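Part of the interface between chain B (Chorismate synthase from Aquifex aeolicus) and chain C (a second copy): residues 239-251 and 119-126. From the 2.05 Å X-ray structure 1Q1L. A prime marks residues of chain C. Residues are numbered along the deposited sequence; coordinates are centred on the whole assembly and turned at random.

Chain B, residues 239-251: PPGLGSHIQWDRR
Chain C, residues 119-126: LSGGIKYN

How do the two backbones meet? Chain C contributes a helix that begins the stretch at Leu119′, held by bonds such as Ile123′ N to Leu119′ O (2.9 Å) and Lys124′ N to Ser120′ O (3.0 Å). Asn126′ (52/47) leaves helical angles, with Asn126′ N bonded to Ile123′ O at 3.2 Å. Chain B is irregular, extended through Pro239 and Pro240 (phi/psi -75/162 and -72/153). The contacts run in the same order in both chains: Pro240 with Ile123′, Gly241 with Lys124′, Ser244 with Tyr125′. The backbones come nearest at Gly241 and Lys124′, whose CA atoms are 4.6 Å apart. Gly241 turns at 106/-6, angles that would jam a CB against the preceding carbonyl; an ideal CB would also lie 3.7 Å from Lys124′ CB. Gly241 CA sits 4.4 Å from Ser120′ O.

What does Ile123′ find on chain B? Its CA-to-CB bond points toward the other stretch, as does that of Pro240, so an apolar contact forms with Pro240 CB 4.5 Å from Ile123′ CD1. Ile123′ is in the m, t rotamer, and the Pro240 ring is C-gamma exo. At this distance the contact is loose.

How does Lys124′ use its length? With chi1 to chi3 all t, the side chain runs extended to CE, and chi4 at p (62°) turns the ammonium so that Lys124′ NZ donates to Gly241 O at 2.6 Å, a short bond from a charged donor to a backbone carbonyl. Gly243 (82/174) brings its O within 2.9 Å of Lys124′ CE; the same O is 3.1 Å from Lys124′ NZ, but the angle is too poor for a hydrogen bond. Lys124′ NZ also donates to water 1 at 2.8 Å, and Arg250 NH1 donates to that water at 3.0 Å. Water 1 thus accepts from both cationic groups and links them across the interface.

Where does the Tyr125′ side chain end up? Its CA-to-CB bond points sideways, but chi1 at m (-73°) and chi2 of -77° carry the ring to chain B, where Tyr125′ OH hydrogen-bonds Ser244 OG at 2.8 Å; either hydroxyl could donate. Ser244 (-148/158, chi1 t) is held within chain B: Ser244 N donates to Arg250 O at 3.0 Å, and Ser244 OG accepts from Ile246 N at 3.2 Å, almost linearly. Ile246 (p, t) packs its CG2 4.1 Å from Tyr125′ CZ. The His245 ring, with chi1 p and chi2 -64°, lies oblique to the tyrosine, planes at 75° and centroids 5.7 Å apart, with His245 CE1 3.7 Å from Tyr125′ CE2.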

ATOM      1  N   PRO B 239       2.224  -2.980  25.369  1.00 33.65           N
ATOM      2  CA  PRO B 239       0.949  -2.507  25.913  1.00 33.28           C
ATOM      3  C   PRO B 239      -0.266  -3.002  25.130  1.00 33.86           C
ATOM      4  O   PRO B 239      -0.150  -3.453  23.989  1.00 33.75           O
ATOM      5  CB  PRO B 239       1.098  -0.991  25.847  1.00 34.17           C
ATOM      6  CG  PRO B 239       1.906  -0.801  24.596  1.00 34.03           C
ATOM      7  CD  PRO B 239       2.969  -1.882  24.730  1.00 33.99           C
ATOM      8  N   PRO B 240      -1.453  -2.933  25.746  1.00 33.85           N
ATOM      9  CA  PRO B 240      -2.685  -3.369  25.088  1.00 32.86           C
ATOM     10  C   PRO B 240      -2.999  -2.330  24.012  1.00 32.68           C
ATOM     11  O   PRO B 240      -2.618  -1.169  24.155  1.00 30.20           O
ATOM     12  CB  PRO B 240      -3.725  -3.313  26.209  1.00 33.27           C
ATOM     13  CG  PRO B 240      -2.922  -3.334  27.466  1.00 32.95           C
ATOM     14  CD  PRO B 240      -1.723  -2.508  27.128  1.00 33.76           C
ATOM     15  N   GLY B 241      -3.687  -2.735  22.950  1.00 31.78           N
ATOM     16  CA  GLY B 241      -4.045  -1.774  21.919  1.00 34.37           C
ATOM     17  C   GLY B 241      -3.302  -1.797  20.597  1.00 33.48           C
ATOM     18  O   GLY B 241      -3.655  -1.045  19.697  1.00 35.46           O
ATOM     19  N   LEU B 242      -2.267  -2.619  20.467  1.00 32.92           N
ATOM     20  CA  LEU B 242      -1.546  -2.694  19.199  1.00 30.57           C
ATOM     21  C   LEU B 242      -2.341  -3.580  18.235  1.00 31.09           C
ATOM     22  O   LEU B 242      -2.871  -4.621  18.627  1.00 29.04           O
ATOM     23  CB  LEU B 242      -0.137  -3.252  19.415  1.00 31.30           C
ATOM     24  CG  LEU B 242       0.892  -2.214  19.877  1.00 31.80           C
ATOM     25  CD1 LEU B 242       0.432  -1.554  21.153  1.00 35.60           C
ATOM     26  CD2 LEU B 242       2.242  -2.878  20.069  1.00 31.83           C
ATOM     27  N   GLY B 243      -2.420  -3.162  16.974  1.00 28.95           N
ATOM     28  CA  GLY B 243      -3.185  -3.907  15.995  1.00 27.48           C
ATOM     29  C   GLY B 243      -4.632  -3.486  16.166  1.00 27.67           C
ATOM     30  O   GLY B 243      -4.949  -2.742  17.085  1.00 30.22           O
ATOM     31  N   SER B 244      -5.524  -3.948  15.305  1.00 27.66           N
ATOM     32  CA  SER B 244      -6.918  -3.557  15.432  1.00 28.94           C
ATOM     33  C   SER B 244      -7.871  -4.633  14.975  1.00 30.00           C
ATOM     34  O   SER B 244      -7.512  -5.487  14.171  1.00 32.55           O
ATOM     35  CB  SER B 244      -7.201  -2.284  14.632  1.00 29.96           C
ATOM     36  OG  SER B 244      -8.574  -1.933  14.758  1.00 33.38           O
ATOM     37  N   HIS B 245      -9.101  -4.555  15.472  1.00 33.86           N
ATOM     38  CA  HIS B 245     -10.157  -5.513  15.148  1.00 34.60           C
ATOM     39  C   HIS B 245     -11.091  -5.005  14.054  1.00 36.10           C
ATOM     40  O   HIS B 245     -11.954  -5.744  13.586  1.00 36.17           O
ATOM     41  CB  HIS B 245     -11.017  -5.756  16.378  1.00 35.57           C
ATOM     42  CG  HIS B 245     -11.902  -4.597  16.713  1.00 37.63           C
ATOM     43  ND1 HIS B 245     -11.403  -3.366  17.082  1.00 38.38           N
ATOM     44  CD2 HIS B 245     -13.248  -4.458  16.665  1.00 37.93           C
ATOM     45  CE1 HIS B 245     -12.403  -2.520  17.246  1.00 37.11           C
ATOM     46  NE2 HIS B 245     -13.533  -3.157  17.000  1.00 36.52           N
ATOM     47  N   ILE B 246     -10.932  -3.750  13.649  1.00 36.63           N
ATOM     48  CA  ILE B 246     -11.834  -3.170  12.660  1.00 35.05           C
ATOM     49  C   ILE B 246     -11.763  -3.682  11.226  1.00 34.07           C
ATOM     50  O   ILE B 246     -12.759  -3.633  10.501  1.00 35.00           O
ATOM     51  CB  ILE B 246     -11.730  -1.630  12.662  1.00 36.18           C
ATOM     52  CG1 ILE B 246     -10.369  -1.175  12.147  1.00 35.17           C
ATOM     53  CG2 ILE B 246     -11.941  -1.112  14.075  1.00 36.49           C
ATOM     54  CD1 ILE B 246     -10.306   0.320  11.909  1.00 35.02           C
ATOM     55  N   GLN B 247     -10.603  -4.171  10.806  1.00 31.84           N
ATOM     56  CA  GLN B 247     -10.464  -4.702   9.455  1.00 29.32           C
ATOM     57  C   GLN B 247      -9.525  -5.900   9.525  1.00 28.85           C
ATOM     58  O   GLN B 247      -8.535  -5.883  10.253  1.00 26.24           O
ATOM     59  CB  GLN B 247      -9.905  -3.640   8.505  1.00 27.88           C
ATOM     60  CG  GLN B 247     -10.147  -3.935   7.034  1.00 26.33           C
ATOM     61  CD  GLN B 247     -11.621  -3.826   6.631  1.00 29.55           C
ATOM     62  OE1 GLN B 247     -12.349  -2.965   7.115  1.00 32.28           O
ATOM     63  NE2 GLN B 247     -12.049  -4.684   5.723  1.00 31.27           N
ATOM     64  N   TRP B 248      -9.831  -6.929   8.745  1.00 28.94           N
ATOM     65  CA  TRP B 248      -9.056  -8.162   8.775  1.00 29.17           C
ATOM     66  C   TRP B 248      -7.547  -7.991   8.688  1.00 28.94           C
ATOM     67  O   TRP B 248      -6.807  -8.648   9.419  1.00 27.95           O
ATOM     68  CB  TRP B 248      -9.524  -9.116   7.665  1.00 27.79           C
ATOM     69  CG  TRP B 248      -9.079  -8.711   6.303  1.00 29.64           C
ATOM     70  CD1 TRP B 248      -9.606  -7.719   5.526  1.00 29.25           C
ATOM     71  CD2 TRP B 248      -7.948  -9.224   5.589  1.00 30.49           C
ATOM     72  NE1 TRP B 248      -8.869  -7.579   4.377  1.00 30.13           N
ATOM     73  CE2 TRP B 248      -7.846  -8.488   4.388  1.00 29.42           C
ATOM     74  CE3 TRP B 248      -7.014 -10.233   5.847  1.00 29.95           C
ATOM     75  CZ2 TRP B 248      -6.837  -8.725   3.447  1.00 29.54           C
ATOM     76  CZ3 TRP B 248      -6.011 -10.471   4.914  1.00 30.47           C
ATOM     77  CH2 TRP B 248      -5.933  -9.716   3.724  1.00 32.85           C
ATOM     78  N   ASP B 249      -7.079  -7.109   7.813  1.00 29.17           N
ATOM     79  CA  ASP B 249      -5.643  -6.943   7.655  1.00 27.70           C
ATOM     80  C   ASP B 249      -4.961  -6.082   8.702  1.00 28.54           C
ATOM     81  O   ASP B 249      -3.746  -5.889   8.643  1.00 28.90           O
ATOM     82  CB  ASP B 249      -5.322  -6.440   6.243  1.00 29.77           C
ATOM     83  CG  ASP B 249      -5.959  -5.101   5.930  1.00 35.78           C
ATOM     84  OD1 ASP B 249      -6.931  -4.708   6.610  1.00 34.86           O
ATOM     85  OD2 ASP B 249      -5.483  -4.442   4.981  1.00 37.61           O
ATOM     86  N   ARG B 250      -5.727  -5.578   9.665  1.00 28.55           N
ATOM     87  CA  ARG B 250      -5.166  -4.759  10.737  1.00 31.72           C
ATOM     88  C   ARG B 250      -4.934  -5.602  11.993  1.00 32.08           C
ATOM     89  O   ARG B 250      -4.201  -5.189  12.896  1.00 32.72           O
ATOM     90  CB  ARG B 250      -6.111  -3.603  11.093  1.00 34.74           C
ATOM     91  CG  ARG B 250      -6.491  -2.715   9.927  1.00 41.61           C
ATOM     92  CD  ARG B 250      -5.618  -1.481   9.818  1.00 44.56           C
ATOM     93  NE  ARG B 250      -6.095  -0.386  10.664  1.00 50.63           N
ATOM     94  CZ  ARG B 250      -5.628  -0.110  11.878  1.00 52.15           C
ATOM     95  NH1 ARG B 250      -4.659  -0.850  12.406  1.00 53.89           N
ATOM     96  NH2 ARG B 250      -6.126   0.912  12.563  1.00 52.25           N
ATOM     97  N   ARG B 251      -5.555  -6.779  12.053  1.00 31.21           N
ATOM     98  CA  ARG B 251      -5.423  -7.649  13.222  1.00 33.05           C
ATOM     99  C   ARG B 251      -3.987  -8.120  13.429  1.00 32.80           C
ATOM    100  O   ARG B 251      -3.352  -8.660  12.525  1.00 34.69           O
ATOM    101  CB  ARG B 251      -6.389  -8.833  13.103  1.00 33.49           C
ATOM    102  CG  ARG B 251      -7.865  -8.397  13.091  1.00 33.59           C
ATOM    103  CD  ARG B 251      -8.798  -9.542  12.702  1.00 37.11           C
ATOM    104  NE  ARG B 251      -8.861 -10.581  13.725  1.00 40.63           N
ATOM    105  CZ  ARG B 251      -9.798 -10.657  14.666  1.00 40.91           C
ATOM    106  NH1 ARG B 251     -10.767  -9.754  14.720  1.00 42.90           N
ATOM    107  NH2 ARG B 251      -9.758 -11.631  15.561  1.00 41.37           N
TER
ATOM    108  N   LEU C 119     -12.257  -5.676  26.059  1.00 51.98           N
ATOM    109  CA  LEU C 119     -11.417  -4.819  26.882  1.00 50.34           C
ATOM    110  C   LEU C 119     -10.270  -4.159  26.120  1.00 47.92           C
ATOM    111  O   LEU C 119     -10.109  -2.943  26.175  1.00 45.82           O
ATOM    112  CB  LEU C 119     -10.860  -5.611  28.070  1.00 50.50           C
ATOM    113  CG  LEU C 119     -10.020  -4.810  29.069  1.00 50.33           C
ATOM    114  CD1 LEU C 119     -10.811  -3.608  29.566  1.00 49.63           C
ATOM    115  CD2 LEU C 119      -9.621  -5.701  30.233  1.00 50.55           C
ATOM    116  N   SER C 120      -9.475  -4.958  25.416  1.00 46.88           N
ATOM    117  CA  SER C 120      -8.345  -4.423  24.659  1.00 45.36           C
ATOM    118  C   SER C 120      -8.784  -3.337  23.673  1.00 44.61           C
ATOM    119  O   SER C 120      -8.137  -2.292  23.557  1.00 42.79           O
ATOM    120  CB  SER C 120      -7.632  -5.551  23.913  1.00 46.53           C
ATOM    121  OG  SER C 120      -7.066  -6.480  24.822  1.00 47.44           O
ATOM    122  N   GLY C 121      -9.885  -3.590  22.970  1.00 43.99           N
ATOM    123  CA  GLY C 121     -10.399  -2.623  22.018  1.00 41.49           C
ATOM    124  C   GLY C 121     -10.969  -1.421  22.742  1.00 41.40           C
ATOM    125  O   GLY C 121     -10.862  -0.290  22.259  1.00 39.09           O
ATOM    126  N   GLY C 122     -11.578  -1.665  23.904  1.00 40.67           N
ATOM    127  CA  GLY C 122     -12.155  -0.584  24.686  1.00 38.91           C
ATOM    128  C   GLY C 122     -11.079   0.406  25.081  1.00 39.47           C
ATOM    129  O   GLY C 122     -11.230   1.620  24.912  1.00 39.00           O
ATOM    130  N   ILE C 123      -9.980  -0.118  25.610  1.00 38.08           N
ATOM    131  CA  ILE C 123      -8.859   0.719  26.017  1.00 39.67           C
ATOM    132  C   ILE C 123      -8.302   1.442  24.792  1.00 39.19           C
ATOM    133  O   ILE C 123      -8.141   2.664  24.790  1.00 38.65           O
ATOM    134  CB  ILE C 123      -7.729  -0.139  26.635  1.00 38.64           C
ATOM    135  CG1 ILE C 123      -8.217  -0.789  27.930  1.00 40.09           C
ATOM    136  CG2 ILE C 123      -6.499   0.714  26.894  1.00 40.66           C
ATOM    137  CD1 ILE C 123      -7.245  -1.797  28.499  1.00 40.58           C
ATOM    138  N   LYS C 124      -8.028   0.666  23.747  1.00 36.70           N
ATOM    139  CA  LYS C 124      -7.467   1.180  22.503  1.00 36.91           C
ATOM    140  C   LYS C 124      -8.230   2.350  21.905  1.00 37.06           C
ATOM    141  O   LYS C 124      -7.633   3.352  21.526  1.00 36.63           O
ATOM    142  CB  LYS C 124      -7.386   0.060  21.462  1.00 35.14           C
ATOM    143  CG  LYS C 124      -6.805   0.491  20.124  1.00 35.14           C
ATOM    144  CD  LYS C 124      -6.754  -0.667  19.135  1.00 34.44           C
ATOM    145  CE  LYS C 124      -6.212  -0.216  17.779  1.00 36.35           C
ATOM    146  NZ  LYS C 124      -4.812   0.291  17.856  1.00 33.13           N
ATOM    147  N   TYR C 125      -9.550   2.207  21.822  1.00 36.12           N
ATOM    148  CA  TYR C 125     -10.410   3.219  21.233  1.00 35.55           C
ATOM    149  C   TYR C 125     -11.119   4.118  22.237  1.00 37.44           C
ATOM    150  O   TYR C 125     -11.996   4.900  21.866  1.00 35.93           O
ATOM    151  CB  TYR C 125     -11.443   2.536  20.335  1.00 35.00           C
ATOM    152  CG  TYR C 125     -10.857   2.021  19.042  1.00 34.07           C
ATOM    153  CD1 TYR C 125     -10.572   2.898  17.994  1.00 31.85           C
ATOM    154  CD2 TYR C 125     -10.563   0.667  18.872  1.00 32.59           C
ATOM    155  CE1 TYR C 125     -10.008   2.446  16.808  1.00 33.24           C
ATOM    156  CE2 TYR C 125      -9.994   0.198  17.684  1.00 33.28           C
ATOM    157  CZ  TYR C 125      -9.719   1.099  16.653  1.00 34.92           C
ATOM    158  OH  TYR C 125      -9.143   0.670  15.476  1.00 34.03           O
ATOM    159  N   ASN C 126     -10.741   4.005  23.503  1.00 36.87           N
ATOM    160  CA  ASN C 126     -11.358   4.814  24.541  1.00 38.30           C
ATOM    161  C   ASN C 126     -12.878   4.670  24.470  1.00 39.06           C
ATOM    162  O   ASN C 126     -13.615   5.659  24.487  1.00 38.37           O
ATOM    163  CB  ASN C 126     -10.947   6.280  24.370  1.00 37.85           C
ATOM    164  CG  ASN C 126     -11.412   7.160  25.517  1.00 38.92           C
ATOM    165  OD1 ASN C 126     -11.410   6.740  26.673  1.00 39.56           O
ATOM    166  ND2 ASN C 126     -11.795   8.395  25.204  1.00 36.44           N
TER
HETATM  167  O   HOH W   1      -3.925  -0.196  15.268  1.00 62.47           O